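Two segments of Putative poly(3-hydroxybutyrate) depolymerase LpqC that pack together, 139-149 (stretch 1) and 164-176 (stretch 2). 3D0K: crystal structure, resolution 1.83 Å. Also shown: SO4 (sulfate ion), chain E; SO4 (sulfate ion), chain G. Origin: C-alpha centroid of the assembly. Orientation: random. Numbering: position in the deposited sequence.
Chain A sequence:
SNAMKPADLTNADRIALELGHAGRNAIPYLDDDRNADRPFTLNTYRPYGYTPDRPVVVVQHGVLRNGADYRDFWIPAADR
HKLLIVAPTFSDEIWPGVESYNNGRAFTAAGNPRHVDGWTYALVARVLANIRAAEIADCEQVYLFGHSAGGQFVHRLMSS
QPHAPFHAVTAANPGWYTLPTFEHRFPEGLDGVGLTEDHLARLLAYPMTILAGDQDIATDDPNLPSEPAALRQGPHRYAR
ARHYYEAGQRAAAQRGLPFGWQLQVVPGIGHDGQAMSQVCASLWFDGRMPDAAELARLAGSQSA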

# COMPACT_ATOMS: atom_id res chain seq x y z
N CYS A 139 -10.99 -10.94 8.71
CA CYS A 139 -9.70 -10.63 8.09
C CYS A 139 -9.02 -11.86 7.45
O CYS A 139 -7.80 -11.99 7.45
CB CYS A 139 -8.77 -9.91 9.07
SG CYS A 139 -9.40 -8.31 9.58
N GLU A 140 -9.85 -12.76 6.91
CA GLU A 140 -9.39 -13.89 6.12
C GLU A 140 -8.95 -13.39 4.76
O GLU A 140 -7.97 -13.87 4.24
CB GLU A 140 -10.55 -14.86 5.88
CG GLU A 140 -10.17 -16.34 5.89
CD GLU A 140 -10.09 -16.88 7.31
OE1 GLU A 140 -10.24 -16.07 8.25
OE2 GLU A 140 -9.87 -18.11 7.50
N GLN A 141 -9.72 -12.49 4.16
CA GLN A 141 -9.31 -11.94 2.87
C GLN A 141 -9.08 -10.44 2.98
O GLN A 141 -10.02 -9.65 2.91
CB GLN A 141 -10.32 -12.24 1.74
CG GLN A 141 -11.21 -13.48 1.91
CD GLN A 141 -12.64 -13.21 1.39
OE1 GLN A 141 -12.90 -13.32 0.18
NE2 GLN A 141 -13.56 -12.83 2.30
N VAL A 142 -7.82 -10.05 3.12
CA VAL A 142 -7.51 -8.67 3.24
C VAL A 142 -6.77 -8.27 1.97
O VAL A 142 -5.85 -8.94 1.55
CB VAL A 142 -6.61 -8.41 4.48
CG1 VAL A 142 -6.17 -6.96 4.50
CG2 VAL A 142 -7.29 -8.82 5.79
N TYR A 143 -7.17 -7.15 1.40
CA TYR A 143 -6.57 -6.62 0.19
C TYR A 143 -5.84 -5.31 0.52
O TYR A 143 -6.35 -4.49 1.28
CB TYR A 143 -7.70 -6.34 -0.79
CG TYR A 143 -8.40 -7.57 -1.31
CD1 TYR A 143 -9.36 -8.26 -0.51
CD2 TYR A 143 -8.13 -8.06 -2.61
CE1 TYR A 143 -10.01 -9.38 -1.03
CE2 TYR A 143 -8.79 -9.17 -3.15
CZ TYR A 143 -9.72 -9.82 -2.34
OH TYR A 143 -10.38 -10.92 -2.80
N LEU A 144 -4.59 -5.14 0.07
CA LEU A 144 -3.82 -3.97 0.43
C LEU A 144 -3.52 -3.21 -0.90
O LEU A 144 -2.97 -3.80 -1.84
CB LEU A 144 -2.52 -4.40 1.07
CG LEU A 144 -1.50 -3.28 1.31
CD1 LEU A 144 -2.12 -2.19 2.25
CD2 LEU A 144 -0.20 -3.85 1.93
N PHE A 145 -3.95 -1.95 -0.95
CA PHE A 145 -3.76 -1.09 -2.14
C PHE A 145 -3.05 0.19 -1.73
O PHE A 145 -3.33 0.74 -0.66
CB PHE A 145 -5.11 -0.74 -2.73
CG PHE A 145 -5.06 0.36 -3.78
CD1 PHE A 145 -4.73 0.06 -5.11
CD2 PHE A 145 -5.32 1.66 -3.43
CE1 PHE A 145 -4.72 1.05 -6.07
CE2 PHE A 145 -5.29 2.67 -4.37
CZ PHE A 145 -4.99 2.37 -5.71
N GLY A 146 -2.14 0.72 -2.57
CA GLY A 146 -1.53 1.98 -2.25
C GLY A 146 -1.31 2.69 -3.59
O GLY A 146 -0.99 2.01 -4.57
N HIS A 147 -1.50 4.00 -3.64
CA HIS A 147 -1.19 4.76 -4.85
C HIS A 147 -0.09 5.78 -4.57
O HIS A 147 -0.12 6.48 -3.53
CB HIS A 147 -2.47 5.45 -5.35
CG HIS A 147 -2.25 6.30 -6.60
ND1 HIS A 147 -2.13 5.78 -7.87
CD2 HIS A 147 -2.19 7.64 -6.74
CE1 HIS A 147 -1.97 6.77 -8.75
NE2 HIS A 147 -1.95 7.90 -8.07
N SER A 148 0.82 5.96 -5.54
CA SER A 148 1.84 7.00 -5.43
C SER A 148 2.72 6.80 -4.20
O SER A 148 3.31 5.72 -4.09
CB SER A 148 1.27 8.42 -5.54
OG SER A 148 2.25 9.24 -6.23
N ALA A 149 2.83 7.78 -3.29
CA ALA A 149 3.59 7.54 -2.04
C ALA A 149 3.10 6.31 -1.29
O ALA A 149 3.87 5.63 -0.61
CB ALA A 149 3.56 8.77 -1.06
N ALA A 164 1.62 -12.98 5.87
CA ALA A 164 0.43 -13.75 6.32
C ALA A 164 -0.91 -12.98 6.37
O ALA A 164 -1.94 -13.56 5.96
CB ALA A 164 0.72 -14.56 7.69
N PRO A 165 -0.93 -11.71 6.83
CA PRO A 165 -2.21 -11.01 6.88
C PRO A 165 -2.85 -10.70 5.50
O PRO A 165 -4.04 -10.40 5.46
CB PRO A 165 -1.86 -9.70 7.59
CG PRO A 165 -0.57 -10.00 8.34
CD PRO A 165 0.15 -10.87 7.39
N PHE A 166 -2.09 -10.77 4.41
CA PHE A 166 -2.53 -10.21 3.13
C PHE A 166 -2.85 -11.24 2.06
O PHE A 166 -1.98 -12.04 1.67
CB PHE A 166 -1.49 -9.20 2.60
CG PHE A 166 -1.07 -8.20 3.65
CD1 PHE A 166 0.15 -8.35 4.33
CD2 PHE A 166 -1.92 -7.16 3.99
CE1 PHE A 166 0.52 -7.44 5.31
CE2 PHE A 166 -1.58 -6.23 4.99
CZ PHE A 166 -0.34 -6.37 5.65
N HIS A 167 -4.09 -11.22 1.59
CA HIS A 167 -4.55 -12.08 0.48
C HIS A 167 -4.15 -11.59 -0.94
O HIS A 167 -3.86 -12.39 -1.85
CB HIS A 167 -6.06 -12.19 0.56
CG HIS A 167 -6.67 -12.92 -0.58
ND1 HIS A 167 -6.60 -14.29 -0.72
CD2 HIS A 167 -7.38 -12.47 -1.65
CE1 HIS A 167 -7.23 -14.66 -1.82
NE2 HIS A 167 -7.71 -13.57 -2.41
N ALA A 168 -4.13 -10.27 -1.11
CA ALA A 168 -3.77 -9.65 -2.39
C ALA A 168 -3.19 -8.30 -2.10
O ALA A 168 -3.61 -7.63 -1.13
CB ALA A 168 -5.00 -9.49 -3.31
N VAL A 169 -2.24 -7.85 -2.93
CA VAL A 169 -1.50 -6.62 -2.73
C VAL A 169 -1.22 -6.00 -4.11
O VAL A 169 -0.74 -6.67 -5.03
CB VAL A 169 -0.14 -6.82 -1.99
CG1 VAL A 169 0.61 -5.46 -1.84
CG2 VAL A 169 -0.38 -7.50 -0.58
N THR A 170 -1.55 -4.73 -4.22
CA THR A 170 -1.32 -3.94 -5.42
C THR A 170 -0.65 -2.60 -5.08
O THR A 170 -1.15 -1.83 -4.26
CB THR A 170 -2.62 -3.68 -6.13
OG1 THR A 170 -3.15 -4.91 -6.59
CG2 THR A 170 -2.40 -2.71 -7.34
N ALA A 171 0.47 -2.31 -5.77
CA ALA A 171 1.09 -1.02 -5.62
C ALA A 171 0.89 -0.28 -6.93
O ALA A 171 1.26 -0.77 -7.99
CB ALA A 171 2.60 -1.18 -5.31
N ALA A 172 0.24 0.87 -6.87
CA ALA A 172 -0.18 1.53 -8.06
C ALA A 172 0.63 2.83 -8.29
O ALA A 172 0.69 3.68 -7.39
CB ALA A 172 -1.69 1.83 -7.97
N ASN A 173 1.20 3.03 -9.47
CA ASN A 173 2.00 4.27 -9.74
C ASN A 173 2.94 4.73 -8.60
O ASN A 173 2.92 5.91 -8.26
CB ASN A 173 1.09 5.49 -10.15
CG ASN A 173 0.29 5.23 -11.42
OD1 ASN A 173 0.70 4.43 -12.26
ND2 ASN A 173 -0.91 5.86 -11.53
N PRO A 174 3.73 3.83 -7.98
CA PRO A 174 4.73 4.39 -7.06
C PRO A 174 5.66 5.38 -7.77
O PRO A 174 6.04 5.12 -8.92
CB PRO A 174 5.57 3.14 -6.64
CG PRO A 174 4.59 1.98 -6.82
CD PRO A 174 3.81 2.35 -8.07
N GLY A 175 6.08 6.46 -7.07
CA GLY A 175 7.00 7.45 -7.66
C GLY A 175 8.39 6.85 -7.91
O GLY A 175 9.04 7.23 -8.87
N TRP A 176 8.85 5.93 -7.06
CA TRP A 176 10.12 5.23 -7.28
C TRP A 176 10.15 4.01 -6.33
O TRP A 176 9.25 3.86 -5.52
CB TRP A 176 11.34 6.16 -7.05
CG TRP A 176 11.68 6.38 -5.64
CD1 TRP A 176 10.91 7.03 -4.69
CD2 TRP A 176 12.90 5.99 -4.97
NE1 TRP A 176 11.57 7.03 -3.49
CE2 TRP A 176 12.80 6.44 -3.63
CE3 TRP A 176 14.07 5.35 -5.38
CZ2 TRP A 176 13.81 6.22 -2.67
CZ3 TRP A 176 15.12 5.15 -4.41
CH2 TRP A 176 14.96 5.58 -3.09
S SO4 E . 5.15 9.81 -5.50
O1 SO4 E . 5.07 8.38 -5.21
O2 SO4 E . 6.41 10.28 -4.93
O3 SO4 E . 5.15 10.15 -6.90
O4 SO4 E . 4.17 10.59 -4.77
S SO4 G . -1.50 11.30 -5.34
O1 SO4 G . -1.84 10.60 -6.57
O2 SO4 G . -0.08 11.57 -5.31
O3 SO4 G . -2.25 12.55 -5.26
O4 SO4 G . -1.90 10.45 -4.21
O HOH W 1 -5.34 -10.34 7.91
O HOH W 2 -6.05 -11.97 4.16

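Tyr 143 to His 147 pair with Ala 168 to Ala 172 side by side and parallel, their directions 5° apart, and the backbone ladder sets the face to which each paired side chain points. Leu 144 N donates to Ala 168 O (2.9 Å), Thr 170 N to Leu 144 O (2.9 Å), Gly 146 N to Thr 170 O (3.2 Å), Ala 172 N to Gly 146 O (2.8 Å) and Ser 148 N to Ala 172 O (2.9 Å). Leu 144 and Gly 146 thus turn both N and O to the other stretch, bonding the residues that flank their bridge partners, while the odd-numbered ones approach through CA, as in Tyr 143 CA to Ala 168 O at 3.4 Å.

On one face, large residues sit beside small ones. Tyr 143, Phe 145 and His 147 are bridged to Ala 168, Thr 170 and Ala 172. Tyr 143 takes chi1 m, which brings CD2 to 3.5 Å from Ala 168 CB; its ring also receives the edge of His 167 in an offset edge-to-face pair, centroids 5.3 Å apart. Phe 145 takes chi1 t instead, and its CE1 reaches past its own bridge partner to Ala 172 CB at 3.7 Å. The end of His 147, also t, comes nearer the other stretch than its CB direction suggests, with His 147 CE1 3.1 Å from Asn 173 ND2, near the ring plane.

The other face is apolar at its start. Leu 144, with chi1 t and chi2 p, places CD2 over one face of the Phe 166 ring, and Leu 144 CB lies 4.1 Å from Val 169 CG2. Further along, Gly 146 pairs with Ala 171, so little side chain remains there.

At Val 142, O accepts from His 167 N (2.9 Å) and weakly from Ala 168 N (3.4 Å). One water links Glu 140 O, Val 142 N and Pro 165 O.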